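PDB 5L6G: xylooligosaccharide oxidase from Myceliophthora thermophila, which oxidises the C1 hydroxyl of xylooligosaccharides and related sugars to lactones with bicovalently bound FAD, passing the electrons to oxygen to form hydrogen peroxide. Local coordinates for residues G93-Y96 with A97-L101; F426-L429 with D430-H434; L456-A459 with E460-V464. All coordinates share one frame; numbering follows the deposited sequence.

The three contacts are local and follow one another along the chain. Interaction 1 lies in the loop between strands 87-90 and 108-111, in the FAD-binding domain. Interaction 2 is on helix 426-437, which packs on strands 341-349 and 409-417 of the eight-stranded antiparallel sheet. Interaction 3 is the start of helix 458-466, in the berberine-like C-terminal region. The centres lie about 21 Å apart for interactions 1 and 2, about 17 Å for 1 and 3, and about 16 Å for 2 and 3. None touches another. Interaction 1 holds the flavin and reaches the substrate pocket, interaction 2 meets a second xylose, and in interaction 3 Arg458 and Gln462 bond to Glu484 and Glu493 near the C-terminus.

Interaction 1 of 3, residues G93-Y96 with A97-L101; sequences GHSY and ASFGL. With FAD (flavin-adenine dinucleotide), chain D.
Ser95 and Phe99 meet where the loop turns back beside the FAD pyrophosphate. Ser95 starts a type I beta turn that ends at Ser98. Ser98 N donates to Ser95 O at 3.0 Å, the bond that closes the turn. The Ser95 side chain fills the inside of this turn. Its CB lies 3.3 Å from FAD O2A and equally near Phe99 N. OG stands anti to its own backbone N (chi1 171°), which turns it into the bend. There it accepts two amide hydrogens. Phe99 N gives the straighter bond, 2.9 Å to Ser95 OG at 162°. Ala97 N gives the second, 3.1 Å to Ser95 OG, which makes an ST turn within the beta turn. This buried hydroxyl oxygen is therefore gripped by two donors. Beyond it, Ala97 CB sits over the centre of the Phe99 ring, 3.4 Å above its plane. A water donates to both Ser95 O and Ser98 OG and ties the two ends of the turn together.

The backbone before the turn binds the cofactor. Gly93 N, His94 N and Ser95 N each donate to pyrophosphate oxygens. His94 ND1 is bonded covalently to FAD C8M, one of the two links of the bicovalent flavin; Cys155 makes the other. Tyr96 CE1 approaches FAD C9 at 3.7 Å, and its OH is hydrogen-bonded to Glu412 of the substrate site. Gly100 passes so close to the phosphate that a CB would collide with FAD O2A.

The loop leaves strand 87-90, an outermost strand of the four-stranded mixed sheet, and returns to that sheet at strand 108-111.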
loop_
_atom_site.group_PDB
_atom_site.type_symbol
_atom_site.label_atom_id
_atom_site.label_comp_id
_atom_site.label_asym_id
_atom_site.label_seq_id
_atom_site.Cartn_x
_atom_site.Cartn_y
_atom_site.Cartn_z
ATOM N N GLY A 93 -3.029 10.629 -2.248
ATOM C CA GLY A 93 -2.980 10.671 -3.703
ATOM C C GLY A 93 -1.956 9.778 -4.348
ATOM O O GLY A 93 -1.643 9.983 -5.519
ATOM N N HIS A 94 -1.431 8.787 -3.604
ATOM C CA HIS A 94 -0.411 7.872 -4.143
ATOM C C HIS A 94 -0.882 6.697 -4.982
ATOM O O HIS A 94 -0.059 5.939 -5.455
ATOM C CB HIS A 94 0.531 7.383 -3.025
ATOM C CG HIS A 94 1.690 8.290 -2.823
ATOM N ND1 HIS A 94 2.951 8.043 -3.354
ATOM C CD2 HIS A 94 1.754 9.489 -2.197
ATOM C CE1 HIS A 94 3.729 9.075 -3.048
ATOM N NE2 HIS A 94 3.027 9.957 -2.353
ATOM N N SER A 95 -2.186 6.537 -5.197
ATOM C CA SER A 95 -2.635 5.432 -6.044
ATOM C C SER A 95 -1.805 5.377 -7.332
ATOM O O SER A 95 -1.753 6.337 -8.083
ATOM C CB SER A 95 -4.091 5.589 -6.441
ATOM O OG SER A 95 -4.409 4.614 -7.411
ATOM N N TYR A 96 -1.239 4.217 -7.628
ATOM C CA TYR A 96 -0.466 4.061 -8.864
ATOM C C TYR A 96 -1.359 4.163 -10.125
ATOM O O TYR A 96 -0.862 4.312 -11.253
ATOM C CB TYR A 96 0.252 2.730 -8.844
ATOM C CG TYR A 96 1.443 2.632 -7.888
ATOM C CD1 TYR A 96 1.779 3.661 -6.998
ATOM C CD2 TYR A 96 2.220 1.499 -7.884
ATOM C CE1 TYR A 96 2.873 3.537 -6.146
ATOM C CE2 TYR A 96 3.313 1.371 -7.049
ATOM C CZ TYR A 96 3.633 2.386 -6.180
ATOM O OH TYR A 96 4.714 2.263 -5.344
ATOM N N ALA A 97 -2.668 4.040 -9.928
ATOM C CA ALA A 97 -3.641 4.105 -11.018
ATOM C C ALA A 97 -4.474 5.386 -10.925
ATOM O O ALA A 97 -5.448 5.574 -11.660
ATOM C CB ALA A 97 -4.550 2.895 -10.945
ATOM N N SER A 98 -4.087 6.263 -10.000
ATOM C CA SER A 98 -4.809 7.513 -9.745
ATOM C C SER A 98 -6.263 7.276 -9.376
ATOM O O SER A 98 -7.136 8.097 -9.708
ATOM C CB SER A 98 -4.712 8.467 -10.953
ATOM O OG SER A 98 -3.366 8.798 -11.263
ATOM N N PHE A 99 -6.522 6.188 -8.658
ATOM C CA PHE A 99 -7.883 5.886 -8.217
ATOM C C PHE A 99 -8.485 6.875 -7.215
ATOM O O PHE A 99 -9.709 6.954 -7.111
ATOM C CB PHE A 99 -7.985 4.464 -7.691
ATOM C CG PHE A 99 -7.821 3.382 -8.739
ATOM C CD1 PHE A 99 -8.134 3.597 -10.095
ATOM C CD2 PHE A 99 -7.419 2.117 -8.344
ATOM C CE1 PHE A 99 -8.008 2.573 -11.024
ATOM C CE2 PHE A 99 -7.307 1.094 -9.262
ATOM C CZ PHE A 99 -7.596 1.320 -10.597
ATOM N N GLY A 100 -7.647 7.636 -6.498
ATOM C CA GLY A 100 -8.122 8.709 -5.619
ATOM C C GLY A 100 -8.722 9.856 -6.402
ATOM O O GLY A 100 -9.523 10.604 -5.874
ATOM N N LEU A 101 -8.344 9.984 -7.673
ATOM C CA LEU A 101 -9.010 10.916 -8.584
ATOM C C LEU A 101 -10.237 10.317 -9.263
ATOM O O LEU A 101 -10.962 11.031 -9.937
ATOM C CB LEU A 101 -8.040 11.397 -9.654
ATOM C CG LEU A 101 -6.822 12.165 -9.164
ATOM C CD1 LEU A 101 -5.907 12.401 -10.352
ATOM C CD2 LEU A 101 -7.218 13.483 -8.510
HETATM P PA FAD D . -4.991 7.707 -2.640
HETATM O O1A FAD D . -5.427 8.996 -1.984
HETATM O O2A FAD D . -4.658 7.776 -4.097
HETATM O O5B FAD D . -6.006 6.556 -2.298
HETATM C C5B FAD D . -5.853 5.204 -2.741
HETATM C C4B FAD D . -7.191 4.501 -2.709
HETATM O O4B FAD D . -7.699 4.509 -1.373
HETATM C C3B FAD D . -8.238 5.190 -3.569
HETATM O O3B FAD D . -9.146 4.227 -4.061
HETATM C C2B FAD D . -8.954 6.086 -2.591
HETATM O O2B FAD D . -10.256 6.471 -3.014
HETATM C C1B FAD D . -8.936 5.231 -1.344
HETATM N N9A FAD D . -9.010 6.068 -0.145
HETATM C C8A FAD D . -8.210 7.066 0.221
HETATM N N7A FAD D . -8.623 7.610 1.391
HETATM C C5A FAD D . -9.698 6.910 1.752
HETATM C C6A FAD D . -10.638 6.980 2.868
HETATM N N6A FAD D . -10.404 7.916 3.808
HETATM N N1A FAD D . -11.668 6.108 2.873
HETATM C C2A FAD D . -11.857 5.181 1.930
HETATM N N3A FAD D . -11.016 5.061 0.860
HETATM C C4A FAD D . -9.951 5.901 0.749
HETATM N N1 FAD D . 2.653 0.636 -0.164
HETATM C C2 FAD D . 3.103 -0.294 0.736
HETATM O O2 FAD D . 2.343 -1.249 1.061
HETATM N N3 FAD D . 4.329 -0.178 1.302
HETATM C C4 FAD D . 5.168 0.849 1.025
HETATM O O4 FAD D . 6.314 0.970 1.542
HETATM C C4X FAD D . 4.756 1.888 0.057
HETATM N N5 FAD D . 5.536 2.955 -0.286
HETATM C C5X FAD D . 5.124 3.937 -1.172
HETATM C C6 FAD D . 5.921 5.043 -1.495
HETATM C C7 FAD D . 5.456 5.998 -2.414
HETATM C C7M FAD D . 6.355 7.163 -2.750
HETATM C C8 FAD D . 4.087 5.884 -3.026
HETATM C C8M FAD D . 3.529 6.945 -3.968
HETATM C C9 FAD D . 3.310 4.784 -2.678
HETATM C C9A FAD D . 3.776 3.797 -1.791
HETATM N N10 FAD D . 2.999 2.659 -1.445
HETATM C C10 FAD D . 3.427 1.689 -0.536
HETATM C "C1'" FAD D . 1.672 2.432 -2.007
HETATM C "C2'" FAD D . 0.584 2.997 -1.150
HETATM O "O2'" FAD D . 0.389 2.092 -0.060
HETATM C "C3'" FAD D . -0.668 3.006 -2.010
HETATM O "O3'" FAD D . -0.470 3.773 -3.203
HETATM C "C4'" FAD D . -1.813 3.605 -1.189
HETATM O "O4'" FAD D . -3.048 3.013 -1.617
HETATM C "C5'" FAD D . -1.815 5.104 -1.345
HETATM O "O5'" FAD D . -2.618 5.692 -0.319
HETATM P P FAD D . -3.030 7.204 -0.501
HETATM O O1P FAD D . -4.025 7.616 0.538
HETATM O O2P FAD D . -1.804 8.050 -0.642
HETATM O O3P FAD D . -3.618 7.185 -1.990
HETATM O O HOH W 1 -1.647 8.879 -9.168
#

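Interaction 2 of 3, residues F426-L429 with D430-H434; sequences FAFL and DGWVH. With XYP (beta-D-xylopyranose), chain I.
Phe428 and Trp432 lie side by side on one flank of the alpha-helix 426-437, four residues apart and so one turn along. The helix packs on strands 341-349 and 409-417 of the large antiparallel sheet, and helix 354-368 adjoins the same flank.

The backbone bonds are those of a regular helix. Asp430 N, Gly431 N, Trp432 N and Val433 N donate to the carbonyls of Phe426, Ala427, Phe428 and Leu429. The one to Ala427 O is the shortest, 2.9 Å from Gly431 N.

The aromatic pair is nearly parallel, with planes at 28°. The rings are slid apart and barely overlap, with centroids 5.8 Å from each other. The closest atoms are Phe428 CE1 and Trp432 CE3, 3.7 Å apart. The Phe428 CG is anti to its backbone N (chi1 161°), which sends the ring along the helix flank beside the indole. Trp375 meets both rings edge-to-face.

Among polar groups, Asp430 makes a salt bridge through OD1 to Lys345. Its carboxylate also lies near the carbonyl of Phe426, with Asp430 OD2 3.3 Å from Phe426 O. Both are acceptors, so this is a close approach and not a bond.

The carbohydrate contact belongs to Phe426, whose ring lies against a xylose held in a site separate from the substrate pocket. XYP C4 sits over the centre of the Phe426 ring, 3.5 Å above its plane. Arg56 hydrogen-bonds the same sugar.

The apolar contact around the aromatic pair comes from Leu429. Its CD2 lies near the rim of one face of the Phe428 ring and meets the indole edge at Trp432 CE3, 4.1 Å away.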
loop_
_atom_site.group_PDB
_atom_site.type_symbol
_atom_site.label_atom_id
_atom_site.label_comp_id
_atom_site.label_asym_id
_atom_site.label_seq_id
_atom_site.Cartn_x
_atom_site.Cartn_y
_atom_site.Cartn_z
ATOM N N PHE A 426 4.303 -1.454 -21.498
ATOM C CA PHE A 426 3.597 -2.327 -20.563
ATOM C C PHE A 426 3.978 -3.787 -20.742
ATOM O O PHE A 426 3.921 -4.543 -19.801
ATOM C CB PHE A 426 2.088 -2.158 -20.702
ATOM C CG PHE A 426 1.657 -0.731 -20.671
ATOM C CD1 PHE A 426 1.561 -0.064 -19.468
ATOM C CD2 PHE A 426 1.410 -0.036 -21.856
ATOM C CE1 PHE A 426 1.189 1.258 -19.423
ATOM C CE2 PHE A 426 1.041 1.290 -21.820
ATOM C CZ PHE A 426 0.941 1.943 -20.608
ATOM N N ALA A 427 4.348 -4.174 -21.957
ATOM C CA ALA A 427 4.697 -5.562 -22.254
ATOM C C ALA A 427 5.865 -6.035 -21.389
ATOM O O ALA A 427 5.990 -7.229 -21.103
ATOM C CB ALA A 427 5.029 -5.717 -23.719
ATOM N N PHE A 428 6.707 -5.110 -20.963
ATOM C CA PHE A 428 7.864 -5.478 -20.117
ATOM C C PHE A 428 7.401 -6.087 -18.779
ATOM O O PHE A 428 7.631 -7.261 -18.511
ATOM C CB PHE A 428 8.816 -4.276 -19.928
ATOM C CG PHE A 428 9.753 -4.408 -18.753
ATOM C CD1 PHE A 428 10.366 -5.621 -18.463
ATOM C CD2 PHE A 428 10.052 -3.308 -17.959
ATOM C CE1 PHE A 428 11.213 -5.743 -17.355
ATOM C CE2 PHE A 428 10.911 -3.427 -16.871
ATOM C CZ PHE A 428 11.482 -4.643 -16.568
ATOM N N LEU A 429 6.767 -5.310 -17.923
ATOM C CA LEU A 429 6.276 -5.896 -16.679
ATOM C C LEU A 429 5.225 -6.965 -16.910
ATOM O O LEU A 429 5.158 -7.923 -16.141
ATOM C CB LEU A 429 5.762 -4.837 -15.718
ATOM C CG LEU A 429 6.843 -3.870 -15.247
ATOM C CD1 LEU A 429 6.261 -2.952 -14.189
ATOM C CD2 LEU A 429 8.096 -4.587 -14.733
ATOM N N ASP A 430 4.407 -6.832 -17.959
ATOM C CA ASP A 430 3.393 -7.855 -18.230
ATOM C C ASP A 430 4.029 -9.218 -18.470
ATOM O O ASP A 430 3.530 -10.243 -17.975
ATOM C CB ASP A 430 2.495 -7.464 -19.427
ATOM C CG ASP A 430 1.517 -6.344 -19.079
ATOM O OD1 ASP A 430 1.441 -5.989 -17.876
ATOM O OD2 ASP A 430 0.841 -5.811 -20.009
ATOM N N GLY A 431 5.109 -9.227 -19.246
ATOM C CA GLY A 431 5.801 -10.446 -19.581
ATOM C C GLY A 431 6.469 -11.032 -18.345
ATOM O O GLY A 431 6.511 -12.251 -18.169
ATOM N N TRP A 432 6.975 -10.162 -17.484
ATOM C CA TRP A 432 7.650 -10.627 -16.280
ATOM C C TRP A 432 6.653 -11.324 -15.366
ATOM O O TRP A 432 6.934 -12.400 -14.840
ATOM C CB TRP A 432 8.311 -9.471 -15.526
ATOM C CG TRP A 432 9.534 -9.896 -14.786
ATOM C CD1 TRP A 432 9.917 -11.159 -14.508
ATOM C CD2 TRP A 432 10.532 -9.038 -14.236
ATOM N NE1 TRP A 432 11.125 -11.158 -13.830
ATOM C CE2 TRP A 432 11.518 -9.859 -13.652
ATOM C CE3 TRP A 432 10.700 -7.658 -14.202
ATOM C CZ2 TRP A 432 12.654 -9.341 -13.037
ATOM C CZ3 TRP A 432 11.824 -7.144 -13.578
ATOM C CH2 TRP A 432 12.786 -7.979 -13.011
ATOM N N VAL A 433 5.466 -10.736 -15.209
ATOM C CA VAL A 433 4.454 -11.358 -14.365
ATOM C C VAL A 433 4.017 -12.720 -14.931
ATOM O O VAL A 433 3.879 -13.695 -14.185
ATOM C CB VAL A 433 3.264 -10.411 -14.106
ATOM C CG1 VAL A 433 2.108 -11.151 -13.483
ATOM C CG2 VAL A 433 3.708 -9.295 -13.179
ATOM N N HIS A 434 3.863 -12.790 -16.247
ATOM C CA HIS A 434 3.565 -14.053 -16.922
ATOM C C HIS A 434 4.575 -15.164 -16.600
ATOM O O HIS A 434 4.205 -16.321 -16.501
ATOM C CB HIS A 434 3.507 -13.852 -18.420
ATOM C CG HIS A 434 2.945 -15.021 -19.166
ATOM N ND1 HIS A 434 1.589 -15.221 -19.316
ATOM C CD2 HIS A 434 3.551 -16.026 -19.844
ATOM C CE1 HIS A 434 1.383 -16.313 -20.035
ATOM N NE2 HIS A 434 2.556 -16.818 -20.372
HETATM O O1 XYP I . -3.022 2.884 -17.959
HETATM C C1 XYP I . -3.134 1.543 -18.376
HETATM C C2 XYP I . -3.087 1.500 -19.904
HETATM C C3 XYP I . -3.139 0.058 -20.345
HETATM C C4 XYP I . -1.970 -0.677 -19.720
HETATM C C5 XYP I . -2.001 -0.533 -18.214
HETATM O O2 XYP I . -4.174 2.242 -20.491
HETATM O O3 XYP I . -3.025 -0.044 -21.763
HETATM O O4 XYP I . -2.054 -2.042 -20.112
HETATM O O5 XYP I . -2.022 0.846 -17.841
#

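Interaction 3 of 3, residues L456-A459 with E460-V464; sequences LDRA and EAQEV
At Asp457 the extended chain from Leu456 (psi 133°) turns into helix 458-466, and Ala461 N closes the first turn by donating to Asp457 O at 2.8 Å. Asp457 is the N-cap. Its CG sits between the backbone N and the carbonyl carbon (chi1 70°), which brings OD1 to the amide of Glu460. Asp457 OD1 accepts from Glu460 N at 2.8 Å in a nearly straight bond. The cap is not a full capping box, because the return link runs through water. One water accepts from Asp457 N and donates to Glu460 OE1. The negative carboxylate at the helix start probably suits the helix dipole.

Leu456 precedes the cap and folds back on the helix. Its CB lies 3.9 Å from Ala461 CB, the pairing of a hydrophobic staple. Further out, Leu456 CD1 and Val464 CG2 meet tip to tip at 3.8 Å. Leu456 CD2 rests against the carboxylate end of Glu460, the two side chains crossing at about a right angle.

On another flank Gln462 reaches back to the first turn. Arg458 O accepts from Gln462 N at 3.2 Å and from Gln462 NE2 at 3.0 Å. The two donors come from opposite faces of the carbonyl plane, and the acceptor lies close to the amide plane of Gln462. The other amide atom, OE1, accepts from Glu493 N. With a leucine in place of Gln462, the carbonyl of Arg458 would probably keep only its backbone donor of the two, and Glu493 N would be left without this acceptor. The extended Arg458 side chain runs past Gln462 NE2, which is 3.5 Å from Arg458 CG, and ends in a salt bridge to Glu484.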
loop_
_atom_site.group_PDB
_atom_site.type_symbol
_atom_site.label_atom_id
_atom_site.label_comp_id
_atom_site.label_asym_id
_atom_site.label_seq_id
_atom_site.Cartn_x
_atom_site.Cartn_y
_atom_site.Cartn_z
ATOM N N LEU A 456 -5.120 -4.414 -15.423
ATOM C CA LEU A 456 -6.082 -5.487 -15.141
ATOM C C LEU A 456 -7.479 -4.973 -15.423
ATOM O O LEU A 456 -7.835 -3.885 -14.965
ATOM C CB LEU A 456 -6.017 -5.906 -13.676
ATOM C CG LEU A 456 -4.632 -6.194 -13.107
ATOM C CD1 LEU A 456 -4.697 -6.245 -11.594
ATOM C CD2 LEU A 456 -4.035 -7.482 -13.691
ATOM N N ASP A 457 -8.282 -5.760 -16.132
ATOM C CA ASP A 457 -9.698 -5.411 -16.266
ATOM C C ASP A 457 -10.409 -5.595 -14.928
ATOM O O ASP A 457 -9.865 -6.189 -13.984
ATOM C CB ASP A 457 -10.408 -6.108 -17.451
ATOM C CG ASP A 457 -10.620 -7.611 -17.272
ATOM O OD1 ASP A 457 -10.853 -8.121 -16.148
ATOM O OD2 ASP A 457 -10.619 -8.289 -18.330
ATOM N N ARG A 458 -11.597 -5.024 -14.825
ATOM C CA ARG A 458 -12.292 -4.985 -13.557
ATOM C C ARG A 458 -12.489 -6.372 -12.953
ATOM O O ARG A 458 -12.225 -6.570 -11.765
ATOM C CB ARG A 458 -13.634 -4.289 -13.706
ATOM C CG ARG A 458 -14.290 -4.022 -12.373
ATOM C CD ARG A 458 -15.496 -3.128 -12.517
ATOM N NE ARG A 458 -16.061 -2.889 -11.204
ATOM C CZ ARG A 458 -17.286 -2.450 -10.984
ATOM N NH1 ARG A 458 -18.107 -2.190 -12.001
ATOM N NH2 ARG A 458 -17.686 -2.275 -9.729
ATOM N N ALA A 459 -12.933 -7.329 -13.764
ATOM C CA ALA A 459 -13.144 -8.691 -13.276
ATOM C C ALA A 459 -11.857 -9.323 -12.754
ATOM O O ALA A 459 -11.850 -9.910 -11.659
ATOM C CB ALA A 459 -13.749 -9.578 -14.355
ATOM N N GLU A 460 -10.775 -9.216 -13.525
ATOM C CA GLU A 460 -9.537 -9.819 -13.102
ATOM C C GLU A 460 -9.053 -9.139 -11.837
ATOM O O GLU A 460 -8.621 -9.822 -10.920
ATOM C CB GLU A 460 -8.439 -9.807 -14.173
ATOM C CG GLU A 460 -7.236 -10.651 -13.723
ATOM C CD GLU A 460 -6.056 -10.655 -14.678
ATOM O OE1 GLU A 460 -6.075 -9.935 -15.697
ATOM O OE2 GLU A 460 -5.084 -11.377 -14.372
ATOM N N ALA A 461 -9.146 -7.812 -11.782
ATOM C CA ALA A 461 -8.585 -7.056 -10.665
ATOM C C ALA A 461 -9.197 -7.490 -9.326
ATOM O O ALA A 461 -8.474 -7.794 -8.355
ATOM C CB ALA A 461 -8.772 -5.561 -10.889
ATOM N N GLN A 462 -10.524 -7.551 -9.290
ATOM C CA GLN A 462 -11.232 -7.989 -8.080
ATOM C C GLN A 462 -10.770 -9.372 -7.649
ATOM O O GLN A 462 -10.568 -9.621 -6.450
ATOM C CB GLN A 462 -12.719 -8.061 -8.341
ATOM C CG GLN A 462 -13.377 -6.725 -8.447
ATOM C CD GLN A 462 -14.755 -6.882 -8.990
ATOM O OE1 GLN A 462 -15.668 -7.200 -8.264
ATOM N NE2 GLN A 462 -14.889 -6.736 -10.292
ATOM N N GLU A 463 -10.618 -10.259 -8.633
ATOM C CA GLU A 463 -10.252 -11.643 -8.360
ATOM C C GLU A 463 -8.850 -11.745 -7.788
ATOM O O GLU A 463 -8.650 -12.396 -6.761
ATOM C CB GLU A 463 -10.419 -12.520 -9.594
ATOM C CG GLU A 463 -11.897 -12.705 -9.918
ATOM C CD GLU A 463 -12.205 -13.694 -11.026
ATOM O OE1 GLU A 463 -11.272 -14.196 -11.688
ATOM O OE2 GLU A 463 -13.420 -13.961 -11.232
ATOM N N VAL A 464 -7.904 -11.074 -8.431
ATOM C CA VAL A 464 -6.510 -11.173 -8.023
ATOM C C VAL A 464 -6.189 -10.370 -6.771
ATOM O O VAL A 464 -5.294 -10.757 -6.001
ATOM C CB VAL A 464 -5.526 -10.825 -9.163
ATOM C CG1 VAL A 464 -5.706 -11.774 -10.339
ATOM C CG2 VAL A 464 -5.629 -9.359 -9.586
HETATM O O HOH W 2 -7.352 -8.333 -17.054
HETATM O O HOH W 3 -14.497 -11.017 -10.904
#